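Local coordinates for protein putative methylase (Clostridium difficile, PDB 3LDU) that probably methylates guanine in ribosomal RNA and here holds GTP in the pocket of its Rossmann-like methyltransferase domain, at residues Leu187-Trp193 with Gly303-Thr307; Gly291-Gln295 with Glu327-Phe332. One frame throughout, in Å; residues are numbered along the deposited sequence.

How the contacts relate
From the N terminus, the ferredoxin-like and THUMP regions come first, and the chain then reaches the methyltransferase domain that holds all four segments. The end of helix 181-189 and the turn after it (187-193) wait for strand 304-307, where contact 1 closes a loop of about 110 residues. Before that strand comes 291-295, the turn after edge strand 286-290, which meets helix 315-333 in contact 2. The two loops therefore cross: 291-295 lies inside the first, and 327-332 beyond it. Strand 304-307 leads into helix 315-333, and I305 CD1 packs 3.8 Å from F332 CE1 on the face of the strand turned away from contact 1.

Contact 1 (Leu187-Trp193 with Gly303-Thr307)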
loop_
_atom_site.group_PDB
_atom_site.type_symbol
_atom_site.label_atom_id
_atom_site.label_comp_id
_atom_site.label_asym_id
_atom_site.label_seq_id
_atom_site.Cartn_x
_atom_site.Cartn_y
_atom_site.Cartn_z
ATOM N N LEU A 187 6.925 6.258 -1.896
ATOM C CA LEU A 187 8.024 7.219 -1.794
ATOM C C LEU A 187 9.127 6.865 -2.797
ATOM O O LEU A 187 9.599 7.724 -3.527
ATOM C CB LEU A 187 8.575 7.232 -0.372
ATOM C CG LEU A 187 8.110 8.282 0.635
ATOM C CD1 LEU A 187 6.676 8.774 0.423
ATOM C CD2 LEU A 187 8.375 7.835 2.079
ATOM N N ILE A 188 9.533 5.593 -2.831
ATOM C CA ILE A 188 10.558 5.175 -3.777
ATOM C C ILE A 188 10.148 5.496 -5.220
ATOM O O ILE A 188 10.937 6.014 -6.015
ATOM C CB ILE A 188 10.856 3.667 -3.701
ATOM C CG1 ILE A 188 11.189 3.230 -2.267
ATOM C CG2 ILE A 188 12.011 3.312 -4.650
ATOM C CD1 ILE A 188 12.298 4.040 -1.633
ATOM N N TYR A 189 8.905 5.148 -5.549
ATOM C CA TYR A 189 8.366 5.363 -6.885
ATOM C C TYR A 189 8.333 6.838 -7.294
ATOM O O TYR A 189 8.338 7.158 -8.495
ATOM C CB TYR A 189 6.944 4.809 -6.940
ATOM C CG TYR A 189 6.815 3.308 -7.093
ATOM C CD1 TYR A 189 7.751 2.559 -7.802
ATOM C CD2 TYR A 189 5.711 2.650 -6.577
ATOM C CE1 TYR A 189 7.576 1.168 -7.959
ATOM C CE2 TYR A 189 5.542 1.287 -6.726
ATOM C CZ TYR A 189 6.468 0.559 -7.414
ATOM O OH TYR A 189 6.259 -0.796 -7.547
ATOM N N LEU A 190 8.254 7.729 -6.305
ATOM C CA LEU A 190 8.241 9.168 -6.571
ATOM C C LEU A 190 9.631 9.721 -6.863
ATOM O O LEU A 190 9.772 10.885 -7.210
ATOM C CB LEU A 190 7.607 9.946 -5.413
ATOM C CG LEU A 190 6.085 9.860 -5.326
ATOM C CD1 LEU A 190 5.556 10.254 -3.952
ATOM C CD2 LEU A 190 5.441 10.704 -6.417
ATOM N N THR A 191 10.656 8.885 -6.728
ATOM C CA THR A 191 12.023 9.301 -7.024
ATOM C C THR A 191 12.555 8.589 -8.261
ATOM O O THR A 191 11.969 7.606 -8.729
ATOM C CB THR A 191 12.976 8.959 -5.861
ATOM O OG1 THR A 191 13.303 7.562 -5.914
ATOM C CG2 THR A 191 12.347 9.323 -4.516
ATOM N N PRO A 192 13.678 9.078 -8.799
ATOM C CA PRO A 192 14.305 8.418 -9.949
ATOM C C PRO A 192 15.252 7.291 -9.553
ATOM O O PRO A 192 15.967 6.784 -10.414
ATOM C CB PRO A 192 15.105 9.546 -10.616
ATOM C CG PRO A 192 14.768 10.807 -9.856
ATOM C CD PRO A 192 14.283 10.391 -8.523
ATOM N N TRP A 193 15.259 6.885 -8.287
ATOM C CA TRP A 193 16.208 5.861 -7.858
ATOM C C TRP A 193 16.013 4.554 -8.617
ATOM O O TRP A 193 14.882 4.122 -8.854
ATOM C CB TRP A 193 16.114 5.589 -6.350
ATOM C CG TRP A 193 17.065 4.495 -5.920
ATOM C CD1 TRP A 193 18.403 4.629 -5.671
ATOM C CD2 TRP A 193 16.760 3.100 -5.742
ATOM N NE1 TRP A 193 18.949 3.408 -5.335
ATOM C CE2 TRP A 193 17.962 2.454 -5.377
ATOM C CE3 TRP A 193 15.590 2.335 -5.857
ATOM C CZ2 TRP A 193 18.023 1.087 -5.111
ATOM C CZ3 TRP A 193 15.655 0.977 -5.597
ATOM C CH2 TRP A 193 16.862 0.365 -5.234
ATOM N N GLY A 303 24.323 10.435 -5.336
ATOM C CA GLY A 303 23.585 9.489 -4.517
ATOM C C GLY A 303 22.171 9.965 -4.209
ATOM O O GLY A 303 21.774 11.086 -4.551
ATOM N N PHE A 304 21.405 9.104 -3.553
ATOM C CA PHE A 304 20.039 9.421 -3.158
ATOM C C PHE A 304 19.873 9.233 -1.661
ATOM O O PHE A 304 20.419 8.293 -1.097
ATOM C CB PHE A 304 19.055 8.480 -3.860
ATOM C CG PHE A 304 18.926 8.722 -5.327
ATOM C CD1 PHE A 304 17.935 9.547 -5.816
ATOM C CD2 PHE A 304 19.793 8.112 -6.220
ATOM C CE1 PHE A 304 17.815 9.768 -7.167
ATOM C CE2 PHE A 304 19.678 8.332 -7.571
ATOM C CZ PHE A 304 18.688 9.162 -8.046
ATOM N N ILE A 305 19.103 10.118 -1.033
ATOM C CA ILE A 305 18.641 9.913 0.337
ATOM C C ILE A 305 17.115 9.913 0.322
ATOM O O ILE A 305 16.499 10.809 -0.272
ATOM C CB ILE A 305 19.142 11.010 1.287
ATOM C CG1 ILE A 305 20.621 10.783 1.608
ATOM C CG2 ILE A 305 18.320 11.007 2.580
ATOM C CD1 ILE A 305 21.372 12.060 2.064
ATOM N N ILE A 306 16.506 8.885 0.913
ATOM C CA ILE A 306 15.054 8.866 1.090
ATOM C C ILE A 306 14.840 8.506 2.534
ATOM O O ILE A 306 15.353 7.478 3.001
ATOM C CB ILE A 306 14.373 7.809 0.192
ATOM C CG1 ILE A 306 14.690 8.077 -1.284
ATOM C CG2 ILE A 306 12.856 7.831 0.395
ATOM C CD1 ILE A 306 14.200 6.960 -2.214
ATOM N N THR A 307 14.123 9.347 3.270
ATOM C CA THR A 307 14.069 9.150 4.712
ATOM C C THR A 307 12.821 9.724 5.380
ATOM O O THR A 307 12.169 10.628 4.847
ATOM C CB THR A 307 15.338 9.763 5.388
ATOM O OG1 THR A 307 15.424 9.323 6.743
ATOM C CG2 THR A 307 15.303 11.295 5.324
#
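Buried apolar packing joins the end of helix 181-189 and the turn after it to strand 304-307, a central strand of the methyltransferase sheet; no hydrogen bond crosses between the segments. I306 and F304 point from the strand toward the turn, while I305 faces the other way. I306 meets I188 at about a right angle, CD1 to CD1 at 3.5 Å, and reaches tip to tip toward T191, whose CG2 lies 3.8 Å from I306 CD1. F304 takes the other end of the turn. W193 has CG anti to its backbone N (chi1 178°), which swings the indole so that its edge meets the phenyl ring: CD1 lies 3.8 Å from F304 CD2, in an offset edge-to-face pair with planes at 85°. The CA of W193 stands over the centre of that phenyl ring, and P192 CD approaches F304 CE1 obliquely at 3.8 Å. T191 OG1 helps to hold the turn: it donates to I188 O (2.8 Å) in the carbonyl plane, on a lone pair, and accepts from W193 N (3.1 Å) in an ST turn. I188 O also receives T191 N, so two donors grip that oxygen. W193 NE1 bonds to R197 O, while A213 of helix 208-217 and L199 of the neighbouring strand also touch the indole. This is helix-on-sheet packing of a Rossmann-like methyltransferase, on the strand that runs directly into the Asn-Pro-Pro-Tyr motif of the amino-methyltransferase signature.

Contact 2 (Gly291-Gln295 with Glu327-Phe332); sequences GDATQ and ELGYAF. With GTP (guanosine-5'-triphosphate), chain B.
T294 places OG1 between its backbone N and carbonyl carbon (chi1 68°), leaving CG2 beside the N and turned to E327, whose CG lies beside its own backbone N and whose chain runs extended from there. The two side chains pass at a slant: T294 CG2 lies 3.7 Å from E327 CB and 3.5 Å from E327 OE1, so the methyl rests along the glutamate. The other carboxylate oxygen, E327 OE2, bonds to Q323 one helical turn earlier. Deeper in, A293 CB packs 3.7 Å from L328 CD2, and A331 CB lies 3.8 Å from T294 O. No direct hydrogen bond joins the segments; one water bridges them, donating to T294 O and to E327 O, which already accepts A331 N within the helix. T294 OG1 donates to D292 OD1 (2.8 Å), and T294 N reaches the same oxygen in an Asx turn, both from one face of the carboxylate and well out of its plane. These two bonds hold the carboxylate, while Q295 NE2 donates to T294 OG1 and helps orient the hydroxyl. The guanine fits this turn poorly: its N1-H faces the N-H of A293 (N to GTP N1 2.9 Å), where neither can accept, and D292 OD1, a weak and doubtful acceptor for GTP N1, lies 3.0 Å from GTP O6, another acceptor. An adenine, with a bare N1 and an amino group, would match both, consistent with the adenine end of the S-adenosylmethionine pocket in Rossmann-fold methyltransferases, which GTP probably occupies here, with helix 315-333 backing the turn.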
loop_
_atom_site.group_PDB
_atom_site.type_symbol
_atom_site.label_atom_id
_atom_site.label_comp_id
_atom_site.label_asym_id
_atom_site.label_seq_id
_atom_site.Cartn_x
_atom_site.Cartn_y
_atom_site.Cartn_z
ATOM N N GLY A 291 24.370 4.898 13.368
ATOM C CA GLY A 291 25.017 6.088 12.847
ATOM C C GLY A 291 24.142 7.307 13.067
ATOM O O GLY A 291 22.936 7.185 13.288
ATOM N N ASP A 292 24.764 8.485 13.008
ATOM C CA ASP A 292 24.106 9.773 13.230
ATOM C C ASP A 292 23.964 10.498 11.881
ATOM O O ASP A 292 24.962 10.886 11.278
ATOM C CB ASP A 292 24.985 10.575 14.217
ATOM C CG ASP A 292 24.398 11.934 14.612
ATOM O OD1 ASP A 292 23.353 12.361 14.073
ATOM O OD2 ASP A 292 25.020 12.586 15.488
ATOM N N ALA A 293 22.725 10.661 11.407
ATOM C CA ALA A 293 22.434 11.315 10.126
ATOM C C ALA A 293 23.041 12.717 9.996
ATOM O O ALA A 293 23.364 13.147 8.889
ATOM C CB ALA A 293 20.924 11.399 9.912
ATOM N N THR A 294 23.144 13.430 11.116
ATOM C CA THR A 294 23.696 14.796 11.106
ATOM C C THR A 294 25.194 14.818 10.816
ATOM O O THR A 294 25.768 15.878 10.555
ATOM C CB THR A 294 23.408 15.579 12.417
ATOM O OG1 THR A 294 24.131 15.001 13.503
ATOM C CG2 THR A 294 21.905 15.578 12.730
ATOM N N GLN A 295 25.822 13.651 10.864
ATOM C CA GLN A 295 27.236 13.535 10.552
ATOM C C GLN A 295 27.435 12.786 9.253
ATOM O O GLN A 295 28.564 12.412 8.923
ATOM C CB GLN A 295 27.978 12.807 11.671
ATOM C CG GLN A 295 27.689 13.377 13.038
ATOM C CD GLN A 295 28.132 14.806 13.142
ATOM O OE1 GLN A 295 29.311 15.107 12.953
ATOM N NE2 GLN A 295 27.193 15.706 13.439
ATOM N N GLU A 327 20.370 20.739 11.078
ATOM C CA GLU A 327 21.582 19.933 10.975
ATOM C C GLU A 327 21.578 19.001 9.760
ATOM O O GLU A 327 22.604 18.845 9.091
ATOM C CB GLU A 327 21.843 19.203 12.286
ATOM C CG GLU A 327 22.196 20.200 13.402
ATOM C CD GLU A 327 22.322 19.565 14.777
ATOM O OE1 GLU A 327 22.395 18.328 14.868
ATOM O OE2 GLU A 327 22.358 20.317 15.773
ATOM N N LEU A 328 20.426 18.401 9.458
ATOM C CA LEU A 328 20.296 17.619 8.234
ATOM C C LEU A 328 20.542 18.450 6.973
ATOM O O LEU A 328 21.225 18.006 6.046
ATOM C CB LEU A 328 18.910 16.966 8.139
ATOM C CG LEU A 328 18.579 15.949 9.231
ATOM C CD1 LEU A 328 17.125 15.512 9.103
ATOM C CD2 LEU A 328 19.514 14.728 9.192
ATOM N N GLY A 329 19.951 19.641 6.919
ATOM C CA GLY A 329 20.143 20.514 5.775
ATOM C C GLY A 329 21.620 20.798 5.555
ATOM O O GLY A 329 22.119 20.697 4.431
ATOM N N TYR A 330 22.321 21.142 6.632
ATOM C CA TYR A 330 23.757 21.417 6.545
ATOM C C TYR A 330 24.509 20.217 5.973
ATOM O O TYR A 330 25.275 20.364 5.021
ATOM C CB TYR A 330 24.308 21.825 7.914
ATOM C CG TYR A 330 25.804 22.061 7.972
ATOM C CD1 TYR A 330 26.373 23.207 7.423
ATOM C CD2 TYR A 330 26.646 21.156 8.611
ATOM C CE1 TYR A 330 27.740 23.430 7.491
ATOM C CE2 TYR A 330 28.016 21.374 8.687
ATOM C CZ TYR A 330 28.556 22.508 8.124
ATOM O OH TYR A 330 29.918 22.722 8.197
ATOM N N ALA A 331 24.270 19.029 6.535
ATOM C CA ALA A 331 24.972 17.818 6.101
ATOM C C ALA A 331 24.645 17.450 4.656
ATOM O O ALA A 331 25.528 17.113 3.872
ATOM C CB ALA A 331 24.655 16.635 7.022
ATOM N N PHE A 332 23.366 17.489 4.310
ATOM C CA PHE A 332 22.961 17.040 2.986
ATOM C C PHE A 332 23.465 17.977 1.877
ATOM O O PHE A 332 23.781 17.529 0.772
ATOM C CB PHE A 332 21.433 16.892 2.898
ATOM C CG PHE A 332 20.864 15.758 3.730
ATOM C CD1 PHE A 332 21.661 14.996 4.573
ATOM C CD2 PHE A 332 19.508 15.466 3.650
ATOM C CE1 PHE A 332 21.106 13.952 5.322
ATOM C CE2 PHE A 332 18.948 14.424 4.397
ATOM C CZ PHE A 332 19.752 13.672 5.232
HETATM P PG GTP B . 10.583 3.074 9.453
HETATM O O1G GTP B . 11.716 3.076 8.449
HETATM O O2G GTP B . 9.321 2.663 8.745
HETATM O O3G GTP B . 10.832 2.071 10.556
HETATM O O3B GTP B . 10.443 4.570 10.060
HETATM P PB GTP B . 10.895 4.871 11.582
HETATM O O1B GTP B . 9.654 4.863 12.441
HETATM O O2B GTP B . 11.853 3.824 12.083
HETATM O O3A GTP B . 11.566 6.338 11.675
HETATM P PA GTP B . 11.077 7.260 12.916
HETATM O O1A GTP B . 11.089 6.413 14.171
HETATM O O2A GTP B . 9.688 7.799 12.670
HETATM O "O5'" GTP B . 12.147 8.438 13.121
HETATM C "C5'" GTP B . 13.296 8.367 12.338
HETATM C "C4'" GTP B . 14.344 7.570 13.106
HETATM O "O4'" GTP B . 15.454 8.417 13.207
HETATM C "C3'" GTP B . 14.003 7.157 14.540
HETATM O "O3'" GTP B . 14.100 5.752 14.616
HETATM C "C2'" GTP B . 15.074 7.784 15.429
HETATM O "O2'" GTP B . 15.678 6.856 16.309
HETATM C "C1'" GTP B . 16.123 8.176 14.418
HETATM N N9 GTP B . 16.892 9.390 14.717
HETATM C C8 GTP B . 16.579 10.508 15.444
HETATM N N7 GTP B . 17.650 11.345 15.381
HETATM C C5 GTP B . 18.623 10.762 14.634
HETATM C C6 GTP B . 19.899 11.163 14.253
HETATM O O6 GTP B . 20.365 12.258 14.608
HETATM N N1 GTP B . 20.641 10.310 13.464
HETATM C C2 GTP B . 20.138 9.087 13.059
HETATM N N2 GTP B . 20.885 8.313 12.290
HETATM N N3 GTP B . 18.865 8.671 13.442
HETATM C C4 GTP B . 18.143 9.525 14.213
HETATM O O HOH W 1 25.087 18.520 10.232
#